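Local coordinates for protein protease Do-like 2, chloroplastic (Arabidopsis thaliana, PDB 4FLN) that cleaves proteins as a chloroplast serine protease, making the primary cut in the photodamaged D1 protein of photosystem II, at residues 236-241 and 250-255; 243-248 and 330-335; 298-303 and 322-327. All coordinates share one frame; numbering follows the deposited sequence.

Interaction 1 of 3, residues 236-241 and 250-255; sequences VSHFLT and TGYPCL
His238, on helix 233-246, which follows the second protease barrel, lays its imidazole over the phenol ring of Tyr252. The two rings form an offset stack: their centroids are 4.1 Å apart and their planes 22° from parallel. The overlap is partial, with the rim rather than the middle of each ring covered; His238 CG, for example, lies 3.3 Å from Tyr252 CE1. With its CG anti to the backbone N (chi1 -174°), the histidine extends from the helix toward the loop. Its edge also meets the loop backbone, where His238 CE1 comes to 3.4 Å from Gly251 O, near the plane of the imidazole.

Away from the stacked rings the contact is looser. Phe239 touches the tyrosine through little more than its CB, which only brushes the hydroxyl, 3.7 Å from Tyr252 OH. That hydroxyl finds its partner one turn back, in a hydrogen bond with Val235 O.

The imidazole is held on further sides: NE2 hydrogen-bonds to Lys331 O, and Phe332 stacks on the face opposite Tyr252, which is likely to restrict its rotation. Residues 250-255 lead from helix 233-246 to strand 257-261, and Pro253 and Leu255 bond through their backbones to the bound peptide. The helix also packs on the first protease barrel, Val236 and Phe239 on Ile123 and Leu240 on Leu125 of strand 123-129.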
loop_
_atom_site.group_PDB
_atom_site.type_symbol
_atom_site.label_atom_id
_atom_site.label_comp_id
_atom_site.label_asym_id
_atom_site.label_seq_id
_atom_site.Cartn_x
_atom_site.Cartn_y
_atom_site.Cartn_z
ATOM N N VAL B 236 18.656 -37.405 6.988
ATOM C CA VAL B 236 18.522 -38.233 5.798
ATOM C C VAL B 236 18.731 -39.709 6.094
ATOM O O VAL B 236 17.961 -40.546 5.616
ATOM C CB VAL B 236 19.501 -37.819 4.694
ATOM C CG1 VAL B 236 19.401 -38.790 3.530
ATOM C CG2 VAL B 236 19.201 -36.407 4.246
ATOM N N SER B 237 19.772 -40.024 6.871
ATOM C CA SER B 237 20.059 -41.412 7.255
ATOM C C SER B 237 18.837 -41.981 7.930
ATOM O O SER B 237 18.362 -43.055 7.572
ATOM C CB SER B 237 21.223 -41.509 8.241
ATOM O OG SER B 237 22.372 -40.830 7.775
ATOM N N HIS B 238 18.332 -41.235 8.910
ATOM C CA HIS B 238 17.165 -41.642 9.669
ATOM C C HIS B 238 16.036 -42.024 8.736
ATOM O O HIS B 238 15.352 -43.017 8.945
ATOM C CB HIS B 238 16.710 -40.514 10.586
ATOM C CG HIS B 238 15.593 -40.901 11.499
ATOM N ND1 HIS B 238 14.320 -41.174 11.042
ATOM C CD2 HIS B 238 15.556 -41.072 12.841
ATOM C CE1 HIS B 238 13.546 -41.488 12.064
ATOM N NE2 HIS B 238 14.274 -41.441 13.166
ATOM N N PHE B 239 15.852 -41.232 7.696
ATOM C CA PHE B 239 14.811 -41.508 6.730
ATOM C C PHE B 239 15.084 -42.801 5.966
ATOM O O PHE B 239 14.204 -43.643 5.796
ATOM C CB PHE B 239 14.662 -40.336 5.762
ATOM C CG PHE B 239 13.541 -40.508 4.793
ATOM C CD1 PHE B 239 12.228 -40.476 5.231
ATOM C CD2 PHE B 239 13.797 -40.723 3.454
ATOM C CE1 PHE B 239 11.197 -40.648 4.347
ATOM C CE2 PHE B 239 12.770 -40.898 2.564
ATOM C CZ PHE B 239 11.464 -40.862 3.006
ATOM N N LEU B 240 16.311 -42.964 5.503
ATOM C CA LEU B 240 16.636 -44.145 4.720
ATOM C C LEU B 240 16.523 -45.430 5.536
ATOM O O LEU B 240 15.941 -46.402 5.064
ATOM C CB LEU B 240 18.014 -44.016 4.072
ATOM C CG LEU B 240 18.132 -42.899 3.034
ATOM C CD1 LEU B 240 19.558 -42.812 2.495
ATOM C CD2 LEU B 240 17.122 -43.095 1.905
ATOM N N THR B 241 17.072 -45.450 6.749
ATOM C CA THR B 241 16.997 -46.672 7.547
ATOM C C THR B 241 15.557 -46.922 7.989
ATOM O O THR B 241 15.116 -48.069 8.080
ATOM C CB THR B 241 17.998 -46.721 8.754
ATOM O OG1 THR B 241 17.280 -46.832 9.989
ATOM C CG2 THR B 241 18.890 -45.508 8.794
ATOM N N THR B 250 7.841 -44.085 8.881
ATOM C CA THR B 250 7.255 -44.077 10.223
ATOM C C THR B 250 7.482 -42.776 10.987
ATOM O O THR B 250 7.000 -42.607 12.105
ATOM C CB THR B 250 7.768 -45.255 11.067
ATOM O OG1 THR B 250 9.199 -45.232 11.092
ATOM C CG2 THR B 250 7.302 -46.572 10.473
ATOM N N GLY B 251 8.235 -41.865 10.390
ATOM C CA GLY B 251 8.414 -40.545 10.964
ATOM C C GLY B 251 9.391 -40.410 12.117
ATOM O O GLY B 251 10.138 -41.329 12.442
ATOM N N TYR B 252 9.383 -39.226 12.718
ATOM C CA TYR B 252 10.264 -38.868 13.818
ATOM C C TYR B 252 9.461 -38.673 15.110
ATOM O O TYR B 252 8.516 -37.879 15.154
ATOM C CB TYR B 252 11.067 -37.612 13.458
ATOM C CG TYR B 252 11.856 -37.751 12.185
ATOM C CD1 TYR B 252 13.232 -37.895 12.215
ATOM C CD2 TYR B 252 11.223 -37.749 10.943
ATOM C CE1 TYR B 252 13.968 -38.028 11.043
ATOM C CE2 TYR B 252 11.947 -37.892 9.765
ATOM C CZ TYR B 252 13.322 -38.028 9.829
ATOM O OH TYR B 252 14.061 -38.167 8.682
ATOM N N PRO B 253 9.821 -39.415 16.166
ATOM C CA PRO B 253 8.988 -39.397 17.372
ATOM C C PRO B 253 9.110 -38.106 18.183
ATOM O O PRO B 253 10.062 -37.350 18.023
ATOM C CB PRO B 253 9.510 -40.597 18.169
ATOM C CG PRO B 253 10.916 -40.734 17.740
ATOM C CD PRO B 253 10.999 -40.286 16.314
ATOM N N CYS B 254 8.125 -37.859 19.036
ATOM C CA CYS B 254 8.203 -36.776 20.009
ATOM C C CYS B 254 7.986 -37.345 21.411
ATOM O O CYS B 254 7.436 -38.436 21.582
ATOM C CB CYS B 254 7.167 -35.690 19.715
ATOM S SG CYS B 254 5.468 -36.172 20.099
ATOM N N LEU B 255 8.429 -36.598 22.411
ATOM C CA LEU B 255 8.322 -37.032 23.790
ATOM C C LEU B 255 6.919 -36.810 24.324
ATOM O O LEU B 255 6.575 -37.337 25.381
ATOM C CB LEU B 255 9.322 -36.265 24.649
ATOM C CG LEU B 255 9.310 -36.568 26.149
ATOM C CD1 LEU B 255 9.390 -38.082 26.434
ATOM C CD2 LEU B 255 10.441 -35.807 26.833
#

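Interaction 2 of 3, residues 243-248 and 330-335; sequences YERNGK and QKFAGD
Arg245 places its guanidinium over one face of the Phe332 ring, and this cation-pi contact is the direct link between the segments. Its CZ lies 4.4 Å from the centroid of the Phe332 ring, 18° off the ring normal, and the two planes are 31° apart, so the groups overlap without lying flat on one another. NH1 of Arg245 does the touching, 3.9 Å from Phe332 CG. Bends at chi2 and chi3 fold the arginine chain round to the ring.

Hydrogen bonds shape the partner segment. Phe332 to Asp335 form a type II beta turn, closed by Asp335 N to Phe332 O at 2.9 Å, in the connection between helix 325-329 and strand 336-343 of the PDZ domain. The carboxylate turns back on the same residue: Phe332 N donates to Asp335 OD2 at 2.8 Å, nearly straight at 163°, meeting the oxygen from above the carboxylate plane.

The opposite charges are linked through water. Arg245 NH2 and Asp335 OD1 stand 4.7 Å apart, and one water accepts from the guanidinium and donates to the carboxylate, through rather long bonds. Elsewhere Phe332 packs on Thr241 and Asp242 of helix 233-246.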
loop_
_atom_site.group_PDB
_atom_site.type_symbol
_atom_site.label_atom_id
_atom_site.label_comp_id
_atom_site.label_asym_id
_atom_site.label_seq_id
_atom_site.Cartn_x
_atom_site.Cartn_y
_atom_site.Cartn_z
ATOM N N TYR B 243 13.107 -46.435 6.166
ATOM C CA TYR B 243 12.543 -47.073 4.981
ATOM C C TYR B 243 13.032 -48.508 4.779
ATOM O O TYR B 243 12.251 -49.388 4.416
ATOM C CB TYR B 243 12.843 -46.219 3.744
ATOM C CG TYR B 243 12.277 -46.751 2.455
ATOM C CD1 TYR B 243 10.917 -46.998 2.316
ATOM C CD2 TYR B 243 13.097 -46.981 1.366
ATOM C CE1 TYR B 243 10.396 -47.479 1.126
ATOM C CE2 TYR B 243 12.591 -47.462 0.178
ATOM C CZ TYR B 243 11.242 -47.707 0.060
ATOM O OH TYR B 243 10.746 -48.182 -1.132
ATOM N N GLU B 244 14.319 -48.751 5.008
ATOM C CA GLU B 244 14.851 -50.100 4.868
ATOM C C GLU B 244 14.202 -51.051 5.864
ATOM O O GLU B 244 13.687 -52.097 5.480
ATOM C CB GLU B 244 16.371 -50.120 5.022
ATOM C CG GLU B 244 17.111 -49.773 3.750
ATOM C CD GLU B 244 18.602 -50.003 3.860
ATOM O OE1 GLU B 244 19.126 -49.973 4.994
ATOM O OE2 GLU B 244 19.246 -50.221 2.811
ATOM N N ARG B 245 14.234 -50.677 7.140
ATOM C CA ARG B 245 13.599 -51.458 8.203
ATOM C C ARG B 245 12.105 -51.738 7.949
ATOM O O ARG B 245 11.693 -52.890 7.825
ATOM C CB ARG B 245 13.799 -50.780 9.568
ATOM C CG ARG B 245 15.227 -50.858 10.103
ATOM C CD ARG B 245 15.617 -49.615 10.917
ATOM N NE ARG B 245 15.387 -49.741 12.360
ATOM C CZ ARG B 245 14.326 -49.255 13.005
ATOM N NH1 ARG B 245 13.373 -48.613 12.341
ATOM N NH2 ARG B 245 14.213 -49.413 14.318
ATOM N N ASN B 246 11.300 -50.684 7.895
ATOM C CA ASN B 246 9.855 -50.825 7.820
ATOM C C ASN B 246 9.250 -50.817 6.415
ATOM O O ASN B 246 8.056 -51.075 6.252
ATOM C CB ASN B 246 9.185 -49.740 8.664
ATOM C CG ASN B 246 9.721 -49.685 10.081
ATOM O OD1 ASN B 246 10.670 -48.952 10.371
ATOM N ND2 ASN B 246 9.109 -50.455 10.975
ATOM N N GLY B 247 10.052 -50.514 5.400
ATOM C CA GLY B 247 9.527 -50.418 4.048
ATOM C C GLY B 247 8.422 -49.384 3.885
ATOM O O GLY B 247 7.573 -49.498 3.002
ATOM N N LYS B 248 8.451 -48.359 4.731
ATOM C CA LYS B 248 7.502 -47.241 4.681
ATOM C C LYS B 248 7.916 -46.199 5.720
ATOM O O LYS B 248 8.716 -46.484 6.610
ATOM C CB LYS B 248 6.067 -47.709 4.932
ATOM C CG LYS B 248 5.796 -48.162 6.354
ATOM C CD LYS B 248 4.367 -48.661 6.510
ATOM C CE LYS B 248 4.068 -49.091 7.942
ATOM N NZ LYS B 248 2.681 -49.637 8.087
ATOM N N GLN B 330 16.213 -38.368 17.124
ATOM C CA GLN B 330 17.115 -39.360 16.545
ATOM C C GLN B 330 16.635 -40.786 16.793
ATOM O O GLN B 330 17.263 -41.751 16.351
ATOM C CB GLN B 330 18.555 -39.162 17.032
ATOM C CG GLN B 330 19.389 -38.282 16.104
ATOM C CD GLN B 330 19.188 -38.640 14.638
ATOM O OE1 GLN B 330 18.301 -38.101 13.966
ATOM N NE2 GLN B 330 20.002 -39.558 14.139
ATOM N N LYS B 331 15.514 -40.909 17.491
ATOM C CA LYS B 331 14.926 -42.209 17.769
ATOM C C LYS B 331 14.015 -42.610 16.619
ATOM O O LYS B 331 13.815 -41.844 15.683
ATOM C CB LYS B 331 14.123 -42.158 19.077
ATOM C CG LYS B 331 14.943 -41.896 20.347
ATOM C CD LYS B 331 15.819 -43.093 20.717
ATOM C CE LYS B 331 16.422 -42.932 22.101
ATOM N NZ LYS B 331 17.384 -44.014 22.433
ATOM N N PHE B 332 13.445 -43.804 16.700
ATOM C CA PHE B 332 12.440 -44.229 15.728
ATOM C C PHE B 332 11.087 -44.462 16.385
ATOM O O PHE B 332 10.997 -44.667 17.594
ATOM C CB PHE B 332 12.911 -45.465 14.968
ATOM C CG PHE B 332 14.076 -45.192 14.068
ATOM C CD1 PHE B 332 13.874 -44.795 12.752
ATOM C CD2 PHE B 332 15.372 -45.289 14.542
ATOM C CE1 PHE B 332 14.947 -44.517 11.930
ATOM C CE2 PHE B 332 16.445 -45.014 13.724
ATOM C CZ PHE B 332 16.237 -44.628 12.420
ATOM N N ALA B 333 10.025 -44.397 15.600
ATOM C CA ALA B 333 8.706 -44.632 16.160
ATOM C C ALA B 333 8.720 -45.971 16.882
ATOM O O ALA B 333 9.156 -46.981 16.331
ATOM C CB ALA B 333 7.648 -44.610 15.075
ATOM N N GLY B 334 8.267 -45.965 18.127
ATOM C CA GLY B 334 8.200 -47.176 18.918
ATOM C C GLY B 334 9.327 -47.330 19.920
ATOM O O GLY B 334 9.242 -48.158 20.828
ATOM N N ASP B 335 10.385 -46.538 19.764
ATOM C CA ASP B 335 11.561 -46.667 20.624
ATOM C C ASP B 335 11.300 -46.260 22.065
ATOM O O ASP B 335 10.439 -45.423 22.346
ATOM C CB ASP B 335 12.728 -45.836 20.093
ATOM C CG ASP B 335 13.417 -46.479 18.914
ATOM O OD1 ASP B 335 13.057 -47.628 18.551
ATOM O OD2 ASP B 335 14.338 -45.830 18.365
HETATM O O HOH W 1 11.693 -49.612 16.402
#

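Interaction 3 of 3, residues 298-303 and 322-327; sequences DVIVSF and IAFRYL
The apolar core of the first PDZ domain is where Phe303 and Ile300, from strand 299-303, meet Phe324 and Leu327, from residues 322-327. Phe324 turns its edge toward the face of Phe303 in an offset edge-to-face pair, with centroids 5.1 Å apart and planes at 73°. The touching edge is that of CE1, which lies 3.5 Å from Phe303 CB. Phe303 reaches this position because its CG is anti to the backbone N (chi1 -180°), carrying the ring out from the strand toward the helix.

Leu327 joins obliquely, on the same side of the Phe303 plane as Phe324. Its CB is 3.7 Å from Phe303 CE2, while its CD1 comes equally near Phe303 CD2. Ile300 meets the CZ and CE2 side of the Phe324 ring, coming from the opposite direction and putting its CD1 3.5 Å from Phe324 CE2. Ile300 and Phe303 are three residues apart yet both point toward residues 322-327, consistent with the non-extended backbone at Val301 (psi -53°). An alanine at Phe303 would remove the ring that Phe324 and Leu327 share and would probably leave a gap between strand and helix, with the Phe324 ring freer to turn.

No hydrogen bond crosses between the segments, so apolar side chains make the join. Around them, Ile300 packs on Ile339 and Ile341 of strand 336-343 and on Val279 and Val281 of strand 279-284, Phe303 touches Ala337, and Leu327 rests on Leu306 of strand 306-307, so that residues 322-327 pack against the PDZ sheet through strand 299-303 and strand 306-307.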
loop_
_atom_site.group_PDB
_atom_site.type_symbol
_atom_site.label_atom_id
_atom_site.label_comp_id
_atom_site.label_asym_id
_atom_site.label_seq_id
_atom_site.Cartn_x
_atom_site.Cartn_y
_atom_site.Cartn_z
ATOM N N ASP B 298 6.852 -32.672 37.164
ATOM C CA ASP B 298 8.073 -33.439 36.963
ATOM C C ASP B 298 9.156 -32.570 36.325
ATOM O O ASP B 298 8.890 -31.759 35.432
ATOM C CB ASP B 298 7.800 -34.665 36.089
ATOM C CG ASP B 298 7.022 -35.748 36.824
ATOM O OD1 ASP B 298 6.604 -35.510 37.981
ATOM O OD2 ASP B 298 6.826 -36.839 36.240
ATOM N N VAL B 299 10.384 -32.735 36.787
ATOM C CA VAL B 299 11.483 -32.030 36.175
ATOM C C VAL B 299 12.338 -33.043 35.464
ATOM O O VAL B 299 13.030 -33.811 36.118
ATOM C CB VAL B 299 12.354 -31.362 37.234
ATOM C CG1 VAL B 299 13.525 -30.631 36.568
ATOM C CG2 VAL B 299 11.509 -30.418 38.098
ATOM N N ILE B 300 12.319 -33.070 34.135
ATOM C CA ILE B 300 13.209 -34.023 33.498
ATOM C C ILE B 300 14.642 -33.519 33.651
ATOM O O ILE B 300 14.939 -32.336 33.476
ATOM C CB ILE B 300 12.857 -34.454 32.022
ATOM C CG1 ILE B 300 13.866 -33.890 31.035
ATOM C CG2 ILE B 300 11.386 -34.206 31.620
ATOM C CD1 ILE B 300 14.456 -34.955 30.157
ATOM N N VAL B 301 15.511 -34.453 34.001
ATOM C CA VAL B 301 16.866 -34.183 34.448
ATOM C C VAL B 301 17.894 -34.834 33.500
ATOM O O VAL B 301 18.859 -34.205 33.075
ATOM C CB VAL B 301 17.045 -34.561 35.934
ATOM C CG1 VAL B 301 18.364 -35.254 36.160
ATOM C CG2 VAL B 301 16.907 -33.305 36.806
ATOM N N SER B 302 17.740 -36.125 33.253
ATOM C CA SER B 302 18.558 -36.786 32.249
ATOM C C SER B 302 17.697 -37.391 31.146
ATOM O O SER B 302 16.496 -37.580 31.315
ATOM C CB SER B 302 19.415 -37.873 32.893
ATOM O OG SER B 302 18.632 -38.710 33.732
ATOM N N PHE B 303 18.312 -37.658 30.001
ATOM C CA PHE B 303 17.654 -38.393 28.937
ATOM C C PHE B 303 18.683 -39.348 28.354
ATOM O O PHE B 303 19.694 -38.896 27.828
ATOM C CB PHE B 303 17.156 -37.409 27.883
ATOM C CG PHE B 303 16.453 -38.046 26.730
ATOM C CD1 PHE B 303 15.076 -37.996 26.632
ATOM C CD2 PHE B 303 17.166 -38.676 25.731
ATOM C CE1 PHE B 303 14.427 -38.561 25.559
ATOM C CE2 PHE B 303 16.519 -39.256 24.656
ATOM C CZ PHE B 303 15.148 -39.196 24.568
ATOM N N ILE B 322 23.261 -28.963 22.338
ATOM C CA ILE B 322 22.119 -29.059 21.427
ATOM C C ILE B 322 20.791 -29.144 22.171
ATOM O O ILE B 322 20.690 -29.759 23.238
ATOM C CB ILE B 322 22.227 -30.288 20.501
ATOM C CG1 ILE B 322 21.264 -30.164 19.322
ATOM C CG2 ILE B 322 21.976 -31.571 21.277
ATOM C CD1 ILE B 322 21.576 -29.005 18.395
ATOM N N ALA B 323 19.767 -28.536 21.593
ATOM C CA ALA B 323 18.439 -28.606 22.172
ATOM C C ALA B 323 18.049 -30.060 22.418
ATOM O O ALA B 323 18.278 -30.947 21.590
ATOM C CB ALA B 323 17.424 -27.917 21.285
ATOM N N PHE B 324 17.461 -30.274 23.585
ATOM C CA PHE B 324 17.017 -31.570 24.051
ATOM C C PHE B 324 16.237 -32.294 22.949
ATOM O O PHE B 324 16.396 -33.508 22.753
ATOM C CB PHE B 324 16.151 -31.312 25.281
ATOM C CG PHE B 324 15.506 -32.517 25.841
ATOM C CD1 PHE B 324 16.061 -33.762 25.663
ATOM C CD2 PHE B 324 14.325 -32.401 26.549
ATOM C CE1 PHE B 324 15.446 -34.872 26.178
ATOM C CE2 PHE B 324 13.707 -33.504 27.068
ATOM C CZ PHE B 324 14.262 -34.742 26.885
ATOM N N ARG B 325 15.423 -31.545 22.205
ATOM C CA ARG B 325 14.641 -32.121 21.113
ATOM C C ARG B 325 15.460 -33.054 20.209
ATOM O O ARG B 325 14.970 -34.114 19.803
ATOM C CB ARG B 325 13.987 -31.018 20.276
ATOM C CG ARG B 325 12.652 -30.514 20.850
ATOM C CD ARG B 325 12.160 -29.232 20.167
ATOM N NE ARG B 325 12.986 -28.084 20.536
ATOM C CZ ARG B 325 12.963 -26.909 19.915
ATOM N NH1 ARG B 325 12.153 -26.714 18.881
ATOM N NH2 ARG B 325 13.759 -25.930 20.326
ATOM N N TYR B 326 16.701 -32.671 19.907
ATOM C CA TYR B 326 17.541 -33.459 19.005
ATOM C C TYR B 326 17.620 -34.948 19.365
ATOM O O TYR B 326 17.463 -35.806 18.495
ATOM C CB TYR B 326 18.955 -32.874 18.886
ATOM C CG TYR B 326 19.907 -33.795 18.143
ATOM C CD1 TYR B 326 20.853 -34.550 18.827
ATOM C CD2 TYR B 326 19.831 -33.938 16.760
ATOM C CE1 TYR B 326 21.706 -35.401 18.156
ATOM C CE2 TYR B 326 20.684 -34.795 16.076
ATOM C CZ TYR B 326 21.618 -35.522 16.781
ATOM O OH TYR B 326 22.472 -36.373 16.111
ATOM N N LEU B 327 17.874 -35.257 20.634
ATOM C CA LEU B 327 17.964 -36.653 21.046
ATOM C C LEU B 327 16.659 -37.349 20.725
ATOM O O LEU B 327 16.641 -38.430 20.147
ATOM C CB LEU B 327 18.252 -36.777 22.542
ATOM C CG LEU B 327 19.626 -36.291 22.986
ATOM C CD1 LEU B 327 19.804 -36.482 24.484
ATOM C CD2 LEU B 327 20.689 -37.031 22.203
#

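How the interactions relate
Following the chain from the N terminus, helix 233-246 supplies the first segment of both interaction 1 and interaction 2. Interaction 1 closes a short loop, joining that helix to the 250-255 connection that leads to strand 257-261. Interaction 2 opens within this loop and closes far later, at 330-335, so the two cross. Interaction 3 is nested inside the long loop of interaction 2, in series after interaction 1, and ties a PDZ strand to its short helix; only Leu255 against Phe324 links it to interaction 1. Interactions 1 and 2, centred about 6 Å apart, thus join protease to PDZ domain, whereas interaction 3 holds the PDZ interior together.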